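Local coordinates for molybdopterin biosynthesis moeA protein (Pyrococcus horikoshii, PDB 1WU2) that probably takes part in molybdenum cofactor biosynthesis, as MoeA proteins generally do by promoting the insertion of molybdenum into molybdopterin, at residues Asp334-Gln339 with Ala374-Pro379; Gln306-Val311 with Tyr343-Ile348; Val272-His277 with Val293-Gly298; Ile358-Lys361 with Leu366-Leu369; Ile188-Glu193 with Ser238-Thr243. All coordinates share one frame; numbering follows the deposited sequence.

Contacts 1 and 4 lie in the C-terminal region, contact 2 joins it to the probable molybdopterin-binding domain, and contacts 3 and 5 lie within the latter. Contacts 1 and 2 share a sheet. Their centres are 11 Å apart, and Leu376 N lies 2.9 Å from Ile346 O across neighbouring strands. Contact 4 is nested in the chain loop closed by contact 1, and Asp334 OD2 and Lys359 NZ join the two by a salt bridge of 3.1 Å. Contact 2 touches contact 3, where Val311 CG2 is 3.8 Å from Phe294 CD1. Contacts 3 and 5 reach one sheet with nearest atoms about 5 Å apart. Contacts 4 and 5 also touch the second subunit.

Contact 1. Residues Asp334-Gln339 with Ala374-Pro379; sequences DDIPSQ and AYLEIP
Ile336 and Ser338 rest their side chains on Leu376 and Ile378, and so join two sheets of the MoeA C-terminal region, domain IV. Strand 336-337 pairs with strand 384-385 in a small antiparallel sheet. Strand 374-378 belongs to the larger curled sheet. The contact is entirely between side chains. Ile378 can be followed outward. Its CB points toward the other segment. The CG2 branch meets Ser338, lying 3.8 Å from OG and 4.1 Å from CB. CG1 is turned anti to the carbonyl carbon (chi1 -53°), and the nearly extended second torsion (chi2 171°) carries CD1 out between two partners. CD1 reaches Ser338 OG at 3.4 Å and Ile336 CG2 at 3.7 Å. The Ser338 hydroxyl thus has methyl groups against it. Its OG also donates a weak hydrogen bond of 3.3 Å to Ile336 O within its own segment. An alanine in place of Ile378 would remove CG1, CG2 and CD1, and is likely to leave a gap beside Ile336 CG2 and the Ser338 hydroxyl. Tyr385 and strand 343-351 also pack on Ile378, so the residue is buried. Leu376, two residues earlier on the strand, also points toward Ile336. These two side chains meet tip to tip, and their methyl carbons are tightly packed: Ile336 CD1 lies 3.4 Å from Leu376 CD2.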
# COMPACT_ATOMS: atom_id res chain seq x y z
N ASP A 334 11.36 22.74 2.78
CA ASP A 334 12.04 23.68 1.89
C ASP A 334 11.06 24.50 1.06
O ASP A 334 9.90 24.13 0.91
CB ASP A 334 12.98 22.92 0.94
CG ASP A 334 13.76 21.81 1.65
OD1 ASP A 334 14.58 22.13 2.54
OD2 ASP A 334 13.61 20.60 1.38
N ASP A 335 11.54 25.60 0.51
CA ASP A 335 10.76 26.42 -0.41
C ASP A 335 10.65 25.70 -1.75
O ASP A 335 11.63 25.12 -2.23
CB ASP A 335 11.42 27.79 -0.63
CG ASP A 335 11.58 28.59 0.66
OD1 ASP A 335 12.60 29.29 0.80
OD2 ASP A 335 10.74 28.59 1.58
N ILE A 336 9.46 25.74 -2.35
CA ILE A 336 9.25 25.26 -3.72
C ILE A 336 8.76 26.41 -4.59
O ILE A 336 7.56 26.66 -4.65
CB ILE A 336 8.22 24.10 -3.77
CG1 ILE A 336 8.49 23.06 -2.68
CG2 ILE A 336 8.25 23.43 -5.15
CD1 ILE A 336 7.35 22.09 -2.47
N PRO A 337 9.67 27.12 -5.25
CA PRO A 337 9.25 28.10 -6.26
C PRO A 337 8.58 27.39 -7.44
O PRO A 337 8.99 26.28 -7.79
CB PRO A 337 10.56 28.79 -6.67
CG PRO A 337 11.65 27.88 -6.25
CD PRO A 337 11.13 27.07 -5.10
N SER A 338 7.57 28.01 -8.02
CA SER A 338 6.73 27.36 -9.02
C SER A 338 6.35 28.31 -10.15
O SER A 338 6.03 29.48 -9.93
CB SER A 338 5.46 26.80 -8.39
OG SER A 338 5.77 25.95 -7.29
N GLN A 339 6.37 27.78 -11.37
CA GLN A 339 5.96 28.51 -12.55
C GLN A 339 4.45 28.63 -12.60
O GLN A 339 3.74 27.64 -12.39
CB GLN A 339 6.46 27.79 -13.81
CG GLN A 339 6.60 28.66 -15.03
CD GLN A 339 7.09 27.89 -16.24
OE1 GLN A 339 7.78 26.88 -16.11
NE2 GLN A 339 6.73 28.36 -17.43
N ALA A 374 6.60 10.06 -2.09
CA ALA A 374 5.31 10.73 -2.19
C ALA A 374 5.40 11.81 -3.24
O ALA A 374 6.45 12.02 -3.84
CB ALA A 374 4.94 11.35 -0.83
N TYR A 375 4.29 12.50 -3.47
CA TYR A 375 4.31 13.68 -4.32
C TYR A 375 3.35 14.76 -3.86
O TYR A 375 2.35 14.49 -3.19
CB TYR A 375 4.08 13.31 -5.79
CG TYR A 375 2.74 12.69 -6.12
CD1 TYR A 375 1.68 13.48 -6.57
CD2 TYR A 375 2.54 11.32 -6.04
CE1 TYR A 375 0.45 12.92 -6.91
CE2 TYR A 375 1.32 10.75 -6.38
CZ TYR A 375 0.28 11.55 -6.81
OH TYR A 375 -0.93 10.99 -7.15
N LEU A 376 3.69 15.98 -4.22
CA LEU A 376 2.90 17.16 -3.94
C LEU A 376 2.48 17.76 -5.28
O LEU A 376 3.28 17.82 -6.21
CB LEU A 376 3.74 18.16 -3.15
CG LEU A 376 3.25 19.61 -3.09
CD1 LEU A 376 1.96 19.69 -2.31
CD2 LEU A 376 4.31 20.49 -2.46
N GLU A 377 1.25 18.23 -5.36
CA GLU A 377 0.75 18.88 -6.56
C GLU A 377 0.53 20.36 -6.28
O GLU A 377 -0.14 20.72 -5.32
CB GLU A 377 -0.55 18.23 -7.02
CG GLU A 377 -0.37 16.81 -7.54
CD GLU A 377 -1.66 16.03 -7.55
OE1 GLU A 377 -2.48 16.23 -8.47
OE2 GLU A 377 -1.87 15.23 -6.61
N ILE A 378 1.13 21.21 -7.12
CA ILE A 378 0.98 22.65 -7.03
C ILE A 378 0.21 23.13 -8.26
O ILE A 378 0.72 23.03 -9.37
CB ILE A 378 2.37 23.33 -6.95
CG1 ILE A 378 3.20 22.71 -5.82
CG2 ILE A 378 2.22 24.84 -6.77
CD1 ILE A 378 4.65 23.16 -5.79
N PRO A 379 -1.01 23.63 -8.07
CA PRO A 379 -1.80 24.15 -9.19
C PRO A 379 -1.14 25.30 -9.96
O PRO A 379 -0.14 25.87 -9.51
CB PRO A 379 -3.09 24.64 -8.53
CG PRO A 379 -3.16 23.92 -7.23
CD PRO A 379 -1.75 23.70 -6.80

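Contact 2. Residues Gln306-Val311 with Tyr343-Ile348; sequences QFNLFV and YEFIKI
Leu309 and Asn308 of helix 300-319 pack against Tyr343 and Phe345 of strand 343-351. This is a helix-on-sheet contact between the probable molybdopterin-binding domain and the C-terminal domain. The local axes approach to 10.5 Å, and their N-to-C directions differ by 127°. Tyr343 comes first along the strand. Leu309 CD2 comes obliquely to the Tyr343 ring, 4.2 Å from CE1. The phenol OH is hydrogen-bonded to Glu377 OE1 on the neighbouring strand. Glu344 points away from the helix, and Phe345 points back toward it. Phe345 has CG anti to the backbone N (chi1 -175°), which brings CD2 and CE2 of the ring to the helix. Leu309 and Phe345 lie alongside each other, pointing opposite ways. CD2 of Phe345 lies 3.8 Å from both CD1 and CG of Leu309. Shortening Leu309 to an alanine would remove CG and both methyls, and is likely to leave a gap between the helix and the two aromatic rings. The Phe345 ring also stacks with Tyr375. The amide of Asn308 is engaged within the helix, where ND2 bonds to Phe304 O. Its CB instead meets the ring, 4.0 Å from Phe345 CE2.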
# COMPACT_ATOMS: atom_id res chain seq x y z
N GLN A 306 3.32 11.18 -15.14
CA GLN A 306 2.20 10.98 -16.06
C GLN A 306 1.33 9.80 -15.63
O GLN A 306 0.12 9.82 -15.83
CB GLN A 306 2.71 10.76 -17.48
CG GLN A 306 3.15 12.05 -18.16
CD GLN A 306 3.88 11.81 -19.47
OE1 GLN A 306 4.20 10.66 -19.81
NE2 GLN A 306 4.14 12.88 -20.20
N PHE A 307 1.94 8.78 -15.03
CA PHE A 307 1.20 7.61 -14.59
C PHE A 307 0.34 7.96 -13.38
O PHE A 307 -0.84 7.64 -13.33
CB PHE A 307 2.13 6.44 -14.27
CG PHE A 307 1.39 5.21 -13.79
CD1 PHE A 307 0.97 4.25 -14.69
CD2 PHE A 307 1.08 5.06 -12.45
CE1 PHE A 307 0.28 3.14 -14.26
CE2 PHE A 307 0.39 3.95 -12.01
CZ PHE A 307 -0.02 2.99 -12.92
N ASN A 308 0.95 8.62 -12.39
CA ASN A 308 0.25 8.99 -11.17
C ASN A 308 -0.86 10.03 -11.39
O ASN A 308 -1.89 9.98 -10.73
CB ASN A 308 1.24 9.50 -10.13
CG ASN A 308 1.95 8.37 -9.40
OD1 ASN A 308 1.38 7.77 -8.49
ND2 ASN A 308 3.18 8.08 -9.81
N LEU A 309 -0.65 10.93 -12.34
CA LEU A 309 -1.59 12.03 -12.59
C LEU A 309 -2.71 11.66 -13.55
O LEU A 309 -3.75 12.31 -13.56
CB LEU A 309 -0.85 13.28 -13.11
CG LEU A 309 0.07 13.98 -12.10
CD1 LEU A 309 0.93 15.01 -12.79
CD2 LEU A 309 -0.74 14.63 -10.99
N PHE A 310 -2.52 10.60 -14.35
CA PHE A 310 -3.50 10.22 -15.36
C PHE A 310 -3.87 8.75 -15.28
O PHE A 310 -5.00 8.40 -14.95
CB PHE A 310 -2.98 10.54 -16.77
CG PHE A 310 -2.95 12.01 -17.08
CD1 PHE A 310 -1.75 12.68 -17.25
CD2 PHE A 310 -4.14 12.73 -17.21
CE1 PHE A 310 -1.73 14.03 -17.54
CE2 PHE A 310 -4.11 14.09 -17.50
CZ PHE A 310 -2.91 14.73 -17.67
N VAL A 311 -2.90 7.88 -15.56
CA VAL A 311 -3.14 6.45 -15.70
C VAL A 311 -3.72 5.83 -14.42
O VAL A 311 -4.68 5.06 -14.48
CB VAL A 311 -1.86 5.68 -16.11
CG1 VAL A 311 -2.16 4.21 -16.35
CG2 VAL A 311 -1.23 6.30 -17.35
N TYR A 343 1.42 22.97 -13.81
CA TYR A 343 0.98 22.13 -12.71
C TYR A 343 2.15 21.26 -12.27
O TYR A 343 2.53 20.33 -12.97
CB TYR A 343 -0.20 21.27 -13.16
CG TYR A 343 -0.99 20.62 -12.05
CD1 TYR A 343 -0.63 19.37 -11.56
CD2 TYR A 343 -2.10 21.25 -11.50
CE1 TYR A 343 -1.36 18.77 -10.54
CE2 TYR A 343 -2.83 20.66 -10.48
CZ TYR A 343 -2.45 19.42 -10.01
OH TYR A 343 -3.18 18.83 -9.00
N GLU A 344 2.71 21.57 -11.10
CA GLU A 344 3.96 20.95 -10.64
C GLU A 344 3.72 19.59 -9.99
O GLU A 344 2.96 19.47 -9.04
CB GLU A 344 4.69 21.84 -9.63
CG GLU A 344 4.64 23.34 -9.87
CD GLU A 344 5.36 23.78 -11.13
OE1 GLU A 344 6.14 22.97 -11.68
OE2 GLU A 344 5.15 24.93 -11.56
N PHE A 345 4.39 18.57 -10.51
CA PHE A 345 4.50 17.28 -9.84
C PHE A 345 5.84 17.29 -9.11
O PHE A 345 6.90 17.23 -9.74
CB PHE A 345 4.43 16.14 -10.87
CG PHE A 345 4.42 14.76 -10.27
CD1 PHE A 345 5.61 14.06 -10.10
CD2 PHE A 345 3.22 14.15 -9.92
CE1 PHE A 345 5.60 12.77 -9.57
CE2 PHE A 345 3.21 12.87 -9.38
CZ PHE A 345 4.40 12.18 -9.20
N ILE A 346 5.79 17.38 -7.79
CA ILE A 346 6.98 17.55 -6.97
C ILE A 346 7.20 16.30 -6.13
O ILE A 346 6.33 15.90 -5.38
CB ILE A 346 6.82 18.77 -6.03
CG1 ILE A 346 6.58 20.05 -6.84
CG2 ILE A 346 8.04 18.92 -5.12
CD1 ILE A 346 7.68 20.37 -7.85
N LYS A 347 8.39 15.72 -6.26
CA LYS A 347 8.73 14.51 -5.52
C LYS A 347 9.13 14.87 -4.09
O LYS A 347 9.91 15.80 -3.87
CB LYS A 347 9.87 13.76 -6.22
CG LYS A 347 9.48 13.24 -7.61
CD LYS A 347 10.70 12.99 -8.50
CE LYS A 347 11.22 14.28 -9.13
NZ LYS A 347 10.26 14.91 -10.08
N ILE A 348 8.57 14.14 -3.13
CA ILE A 348 8.72 14.40 -1.70
C ILE A 348 9.20 13.14 -0.99
O ILE A 348 8.73 12.06 -1.28
CB ILE A 348 7.34 14.79 -1.11
CG1 ILE A 348 6.81 16.08 -1.76
CG2 ILE A 348 7.41 14.90 0.42
CD1 ILE A 348 7.64 17.31 -1.51

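Contact 3. Residues Val272-His277 with Val293-Gly298; sequences VNLLFH and VFIMSG
Val272 and Val293 bring the two backbones nearest, with their CA atoms 7.5 Å apart, too far for the segments to pair as neighbouring strands. The gap is filled by aliphatic side chains. Val272 points toward the other segment and does the touching with one methyl, CG2. This carbon lies anti to the carbonyl carbon, a position that puts it between two partners. It is 4.0 Å from Val293 CG1 and 4.1 Å from Ile295 CD1. The valine pair meets at a slant, whereas Val272 and Ile295 pass side by side, running in opposite senses. Leu274 reaches the same isoleucine farther along. Its CD2 comes within 4.1 Å of Ile295 CG1, and the leucine runs roughly perpendicular to the isoleucine. Ile295 is therefore held by two residues of segment 272-277, through CD1 and through CG1. Leu255 of strand 252-255 packs on both Val293 and Ile295. Phe294 points away from segment 272-277 and packs on helices 300-319 and 10-20. Next to Leu274 the chain enters strand 276-277 through a classic beta bulge, in which Leu275 and Phe276 both face Tyr289. Strand 288-290 stands between 276-277 and 293-295 in sheet order. The contact thus links the approach to an edge strand with an inner strand, over one face of the mixed sheet typical of the molybdopterin-binding domain.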
# COMPACT_ATOMS: atom_id res chain seq x y z
N VAL A 272 -3.06 8.39 -33.71
CA VAL A 272 -4.18 8.49 -32.78
C VAL A 272 -5.03 9.74 -33.05
O VAL A 272 -4.49 10.81 -33.34
CB VAL A 272 -3.69 8.56 -31.31
CG1 VAL A 272 -4.86 8.63 -30.34
CG2 VAL A 272 -2.79 7.36 -30.99
N ASN A 273 -6.34 9.59 -32.94
CA ASN A 273 -7.25 10.73 -32.96
C ASN A 273 -7.37 11.29 -31.54
O ASN A 273 -8.09 10.76 -30.69
CB ASN A 273 -8.63 10.33 -33.51
CG ASN A 273 -9.34 11.48 -34.17
OD1 ASN A 273 -9.66 12.49 -33.53
ND2 ASN A 273 -9.60 11.36 -35.47
N LEU A 274 -6.65 12.38 -31.29
CA LEU A 274 -6.41 12.87 -29.93
C LEU A 274 -7.47 13.86 -29.44
O LEU A 274 -7.83 14.80 -30.15
CB LEU A 274 -5.03 13.53 -29.86
CG LEU A 274 -3.85 12.65 -30.30
CD1 LEU A 274 -2.66 13.50 -30.73
CD2 LEU A 274 -3.45 11.69 -29.19
N LEU A 275 -7.97 13.62 -28.23
CA LEU A 275 -8.76 14.62 -27.51
C LEU A 275 -7.87 15.80 -27.10
O LEU A 275 -8.27 16.96 -27.23
CB LEU A 275 -9.39 14.01 -26.25
CG LEU A 275 -10.49 12.98 -26.47
CD1 LEU A 275 -10.82 12.27 -25.16
CD2 LEU A 275 -11.74 13.63 -27.06
N PHE A 276 -6.68 15.49 -26.60
CA PHE A 276 -5.68 16.51 -26.29
C PHE A 276 -4.25 16.00 -26.47
O PHE A 276 -4.01 14.80 -26.58
CB PHE A 276 -5.89 17.08 -24.88
CG PHE A 276 -5.78 16.05 -23.79
CD1 PHE A 276 -4.57 15.80 -23.16
CD2 PHE A 276 -6.89 15.32 -23.39
CE1 PHE A 276 -4.46 14.85 -22.16
CE2 PHE A 276 -6.80 14.37 -22.38
CZ PHE A 276 -5.58 14.14 -21.77
N HIS A 277 -3.31 16.94 -26.50
CA HIS A 277 -1.89 16.65 -26.66
C HIS A 277 -1.14 17.95 -26.36
O HIS A 277 -1.37 18.97 -27.01
CB HIS A 277 -1.59 16.18 -28.08
CG HIS A 277 -0.18 15.72 -28.29
ND1 HIS A 277 0.51 14.96 -27.36
CD2 HIS A 277 0.67 15.91 -29.32
CE1 HIS A 277 1.72 14.71 -27.82
NE2 HIS A 277 1.85 15.27 -29.00
N VAL A 293 -5.74 5.46 -25.81
CA VAL A 293 -4.29 5.43 -25.98
C VAL A 293 -3.63 6.60 -25.25
O VAL A 293 -3.96 7.76 -25.49
CB VAL A 293 -3.89 5.47 -27.47
CG1 VAL A 293 -2.39 5.28 -27.64
CG2 VAL A 293 -4.65 4.42 -28.26
N PHE A 294 -2.69 6.28 -24.37
CA PHE A 294 -1.98 7.25 -23.55
C PHE A 294 -0.59 7.47 -24.14
O PHE A 294 0.24 6.56 -24.12
CB PHE A 294 -1.84 6.72 -22.11
CG PHE A 294 -3.14 6.58 -21.36
CD1 PHE A 294 -3.40 7.38 -20.26
CD2 PHE A 294 -4.09 5.64 -21.74
CE1 PHE A 294 -4.59 7.25 -19.56
CE2 PHE A 294 -5.28 5.51 -21.05
CZ PHE A 294 -5.53 6.32 -19.95
N ILE A 295 -0.33 8.67 -24.65
CA ILE A 295 0.98 9.03 -25.19
C ILE A 295 1.88 9.52 -24.05
O ILE A 295 1.63 10.57 -23.46
CB ILE A 295 0.89 10.13 -26.29
CG1 ILE A 295 -0.36 9.98 -27.18
CG2 ILE A 295 2.15 10.11 -27.16
CD1 ILE A 295 -0.54 8.61 -27.81
N MSE A 296 2.95 8.78 -23.76
CA MSE A 296 3.83 9.06 -22.63
C MSE A 296 5.19 9.60 -23.11
O MSE A 296 5.45 9.65 -24.31
CB MSE A 296 4.02 7.82 -21.75
CG MSE A 296 2.85 6.83 -21.76
SE MSE A 296 2.09 6.45 -19.99
CE MSE A 296 1.18 8.09 -19.77
N SER A 297 6.06 9.95 -22.16
CA SER A 297 7.20 10.84 -22.42
C SER A 297 8.57 10.18 -22.63
O SER A 297 9.49 10.85 -23.10
CB SER A 297 7.32 11.85 -21.28
OG SER A 297 8.67 12.03 -20.89
N GLY A 298 8.72 8.91 -22.26
CA GLY A 298 9.97 8.20 -22.50
C GLY A 298 11.06 8.31 -21.44
O GLY A 298 11.87 7.40 -21.32

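Contact 4. Residues Ile358-Lys361 with Leu366-Leu369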
# COMPACT_ATOMS: atom_id res chain seq x y z
N ILE A 358 12.74 16.58 -2.79
CA ILE A 358 13.83 16.09 -3.62
C ILE A 358 13.82 16.89 -4.92
O ILE A 358 12.87 16.81 -5.70
CB ILE A 358 13.67 14.59 -3.92
CG1 ILE A 358 13.66 13.79 -2.62
CG2 ILE A 358 14.81 14.09 -4.82
CD1 ILE A 358 12.31 13.30 -2.25
N LYS A 359 14.88 17.66 -5.14
CA LYS A 359 15.07 18.39 -6.39
C LYS A 359 16.12 17.68 -7.24
O LYS A 359 17.18 17.31 -6.74
CB LYS A 359 15.48 19.86 -6.17
CG LYS A 359 16.27 20.16 -4.90
CD LYS A 359 15.34 20.56 -3.76
CE LYS A 359 16.01 20.44 -2.40
NZ LYS A 359 15.10 20.84 -1.29
N LYS A 360 15.79 17.46 -8.51
CA LYS A 360 16.77 16.97 -9.48
C LYS A 360 16.33 17.33 -10.91
O LYS A 360 15.64 18.33 -11.12
CB LYS A 360 17.01 15.46 -9.28
CG LYS A 360 18.37 14.95 -9.80
CD LYS A 360 19.30 14.43 -8.71
CE LYS A 360 20.27 13.39 -9.28
NZ LYS A 360 21.52 13.24 -8.48
N LYS A 361 16.73 16.51 -11.88
CA LYS A 361 16.66 16.85 -13.31
C LYS A 361 15.85 15.74 -14.03
O LYS A 361 15.16 14.98 -13.35
CB LYS A 361 18.11 17.02 -13.81
CG LYS A 361 18.44 18.44 -14.29
CD LYS A 361 19.86 18.55 -14.83
CE LYS A 361 19.98 19.56 -15.97
NZ LYS A 361 20.43 18.91 -17.25
N LEU A 366 16.51 8.64 -13.02
CA LEU A 366 15.70 7.77 -12.18
C LEU A 366 15.93 7.82 -10.66
O LEU A 366 15.04 7.43 -9.90
CB LEU A 366 15.93 6.33 -12.68
CG LEU A 366 14.91 5.21 -12.46
CD1 LEU A 366 15.38 4.33 -11.33
CD2 LEU A 366 13.49 5.70 -12.21
N SER A 367 17.09 8.29 -10.21
CA SER A 367 17.44 8.23 -8.78
C SER A 367 16.57 9.10 -7.87
O SER A 367 16.44 8.80 -6.69
CB SER A 367 18.92 8.58 -8.56
OG SER A 367 19.20 9.90 -8.98
N SER A 368 15.99 10.17 -8.41
CA SER A 368 15.08 11.02 -7.65
C SER A 368 13.76 10.30 -7.33
O SER A 368 13.16 10.53 -6.28
CB SER A 368 14.80 12.33 -8.40
OG SER A 368 14.14 12.09 -9.63
N LEU A 369 13.33 9.44 -8.25
CA LEU A 369 12.22 8.51 -8.00
C LEU A 369 12.51 7.53 -6.86
O LEU A 369 11.62 7.20 -6.08
CB LEU A 369 11.89 7.71 -9.27
CG LEU A 369 10.67 8.11 -10.09
CD1 LEU A 369 10.56 9.61 -10.27
CD2 LEU A 369 10.73 7.40 -11.44
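Ser368 lies against Ile358 and Lys360, and its CB is the meeting point. Ile358 CG2 comes within 4.0 Å of Ser368 CB, and Lys360 CB within 3.9 Å. Two aliphatic groups thus pack against the same serine carbon, which is buried. The Lys360 chain continues past it to the preceding serine. A bend at the second torsion (chi2 115°) lets CE pass 3.7 Å from Ser367 OG. Lys360 NZ stays 4.1 Å from that oxygen, so carbon rather than charge makes this approach. The polar ends have other partners. Ser367 OG is hydrogen-bonded to Asp147 of the second subunit, and Lys360 NZ has a weak hydrogen bond to Glu146 O of the same subunit. Ser368 OG is held weakly by Ile365 O, just before the segment. Farther out, Ile358 is positioned by a backbone hydrogen bond with Lys347 and by packing on Tyr349, both of strand 343-351. Ser368 also touches Lys347 and, on helix 300-319, Val301. At the far end of the segment, Leu369 O accepts a hydrogen bond from Gln164 NE2 of the second subunit. The chain leaves strand 354-357, turns through a short loop, and folds the short helix 367-371 back against that exit. This is a local strand-loop-helix reversal within the C-terminal domain, placed at the interface between the two subunits.

Contact 5. Residues Ile188-Glu193 with Ser238-Thr243; sequences IITGSE and SIIKET
Ile188 lays its CD1 methyl over the hydroxyl of Thr243, with CD1 3.3 Å from OG1. The isoleucine lies nearly square to the threonine. It reaches that far because its chain is extended at the second torsion (chi2 167°). The Thr243 hydroxyl, though packed against a methyl, has a bond of its own. It donates to Ile240 O at 3.1 Å from OG1, nearly in line with the carbonyl bond, at a C=O...donor angle of 165°. The backbone N of Thr243 also donates to Ile240 O, at 3.2 Å. The backbone bond closes the type I beta turn from Ile240 to Thr243, and the hydroxyl adds a second bond to the same carbonyl. Thr190, two residues along the strand, makes a second contact with the start of that turn. Its OG1 is 3.2 Å from Ile240 CD1, and the methyl comes at a slant. Both pairs thus set a methyl carbon against a threonine oxygen. Leu233 of strand 226-233 packs beside Ile188 and Ile240, while Leu255 of strand 252-255 touches Ile188 and Thr243. Strand 184-190 runs between those two parallel strands, and the turn linking helix 237-240 to helix 243-249 lies across it.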
# COMPACT_ATOMS: atom_id res chain seq x y z
N ILE A 188 3.63 -0.31 -25.25
CA ILE A 188 4.51 -0.21 -26.42
C ILE A 188 5.62 0.77 -26.12
O ILE A 188 5.36 1.93 -25.84
CB ILE A 188 3.74 0.32 -27.65
CG1 ILE A 188 2.52 -0.54 -27.95
CG2 ILE A 188 4.66 0.36 -28.86
CD1 ILE A 188 1.57 0.12 -28.95
N ILE A 189 6.87 0.32 -26.19
CA ILE A 189 8.01 1.23 -26.08
C ILE A 189 8.46 1.58 -27.50
O ILE A 189 8.37 0.76 -28.40
CB ILE A 189 9.16 0.58 -25.26
CG1 ILE A 189 8.88 0.59 -23.75
CG2 ILE A 189 10.45 1.35 -25.46
CD1 ILE A 189 7.45 0.36 -23.32
N THR A 190 8.92 2.82 -27.69
CA THR A 190 9.36 3.30 -29.01
C THR A 190 10.70 4.01 -28.89
O THR A 190 10.94 4.75 -27.93
CB THR A 190 8.27 4.23 -29.63
OG1 THR A 190 7.43 3.49 -30.52
CG2 THR A 190 8.87 5.32 -30.52
N GLY A 191 11.57 3.80 -29.89
CA GLY A 191 12.89 4.42 -29.92
C GLY A 191 13.97 3.49 -30.44
O GLY A 191 14.20 2.43 -29.86
N SER A 192 14.63 3.89 -31.53
CA SER A 192 15.74 3.13 -32.11
C SER A 192 16.98 3.23 -31.23
O SER A 192 17.85 2.35 -31.26
CB SER A 192 16.07 3.64 -33.52
OG SER A 192 14.91 4.01 -34.23
N GLU A 193 17.07 4.33 -30.50
CA GLU A 193 18.03 4.54 -29.42
C GLU A 193 18.02 3.44 -28.35
O GLU A 193 19.07 3.11 -27.80
CB GLU A 193 17.75 5.89 -28.74
CG GLU A 193 16.27 6.27 -28.69
CD GLU A 193 15.91 7.15 -27.51
OE1 GLU A 193 16.82 7.63 -26.80
OE2 GLU A 193 14.69 7.35 -27.29
N SER A 238 5.33 2.26 -40.18
CA SER A 238 4.65 1.01 -40.52
C SER A 238 4.55 0.06 -39.32
O SER A 238 3.49 -0.51 -39.06
CB SER A 238 5.36 0.31 -41.68
OG SER A 238 4.55 -0.72 -42.21
N ILE A 239 5.67 -0.10 -38.62
CA ILE A 239 5.74 -0.98 -37.46
C ILE A 239 4.97 -0.42 -36.25
O ILE A 239 4.45 -1.19 -35.45
CB ILE A 239 7.22 -1.29 -37.10
CG1 ILE A 239 7.82 -2.28 -38.12
CG2 ILE A 239 7.36 -1.88 -35.69
CD1 ILE A 239 9.01 -1.74 -38.89
N ILE A 240 4.86 0.90 -36.12
CA ILE A 240 4.12 1.50 -35.01
C ILE A 240 2.60 1.41 -35.25
O ILE A 240 1.81 1.60 -34.33
CB ILE A 240 4.55 2.98 -34.76
CG1 ILE A 240 6.05 3.07 -34.46
CG2 ILE A 240 3.76 3.60 -33.61
CD1 ILE A 240 6.53 2.18 -33.33
N LYS A 241 2.21 1.09 -36.49
CA LYS A 241 0.80 0.90 -36.83
C LYS A 241 0.18 -0.38 -36.25
O LYS A 241 -1.03 -0.58 -36.38
CB LYS A 241 0.61 0.91 -38.36
CG LYS A 241 -0.58 1.73 -38.83
CD LYS A 241 -0.33 3.23 -38.67
CE LYS A 241 -1.15 4.04 -39.67
NZ LYS A 241 -2.57 3.59 -39.72
N GLU A 242 0.99 -1.24 -35.63
CA GLU A 242 0.49 -2.37 -34.83
C GLU A 242 -0.07 -1.94 -33.46
O GLU A 242 -0.40 -2.79 -32.63
CB GLU A 242 1.56 -3.44 -34.63
CG GLU A 242 2.90 -2.92 -34.12
CD GLU A 242 3.55 -3.82 -33.09
OE1 GLU A 242 4.14 -4.85 -33.48
OE2 GLU A 242 3.48 -3.48 -31.90
N THR A 243 -0.15 -0.63 -33.22
CA THR A 243 -0.95 -0.07 -32.12
C THR A 243 -2.42 -0.49 -32.26
O THR A 243 -3.15 -0.53 -31.28
CB THR A 243 -0.82 1.48 -32.11
OG1 THR A 243 0.46 1.86 -31.58
CG2 THR A 243 -1.82 2.14 -31.15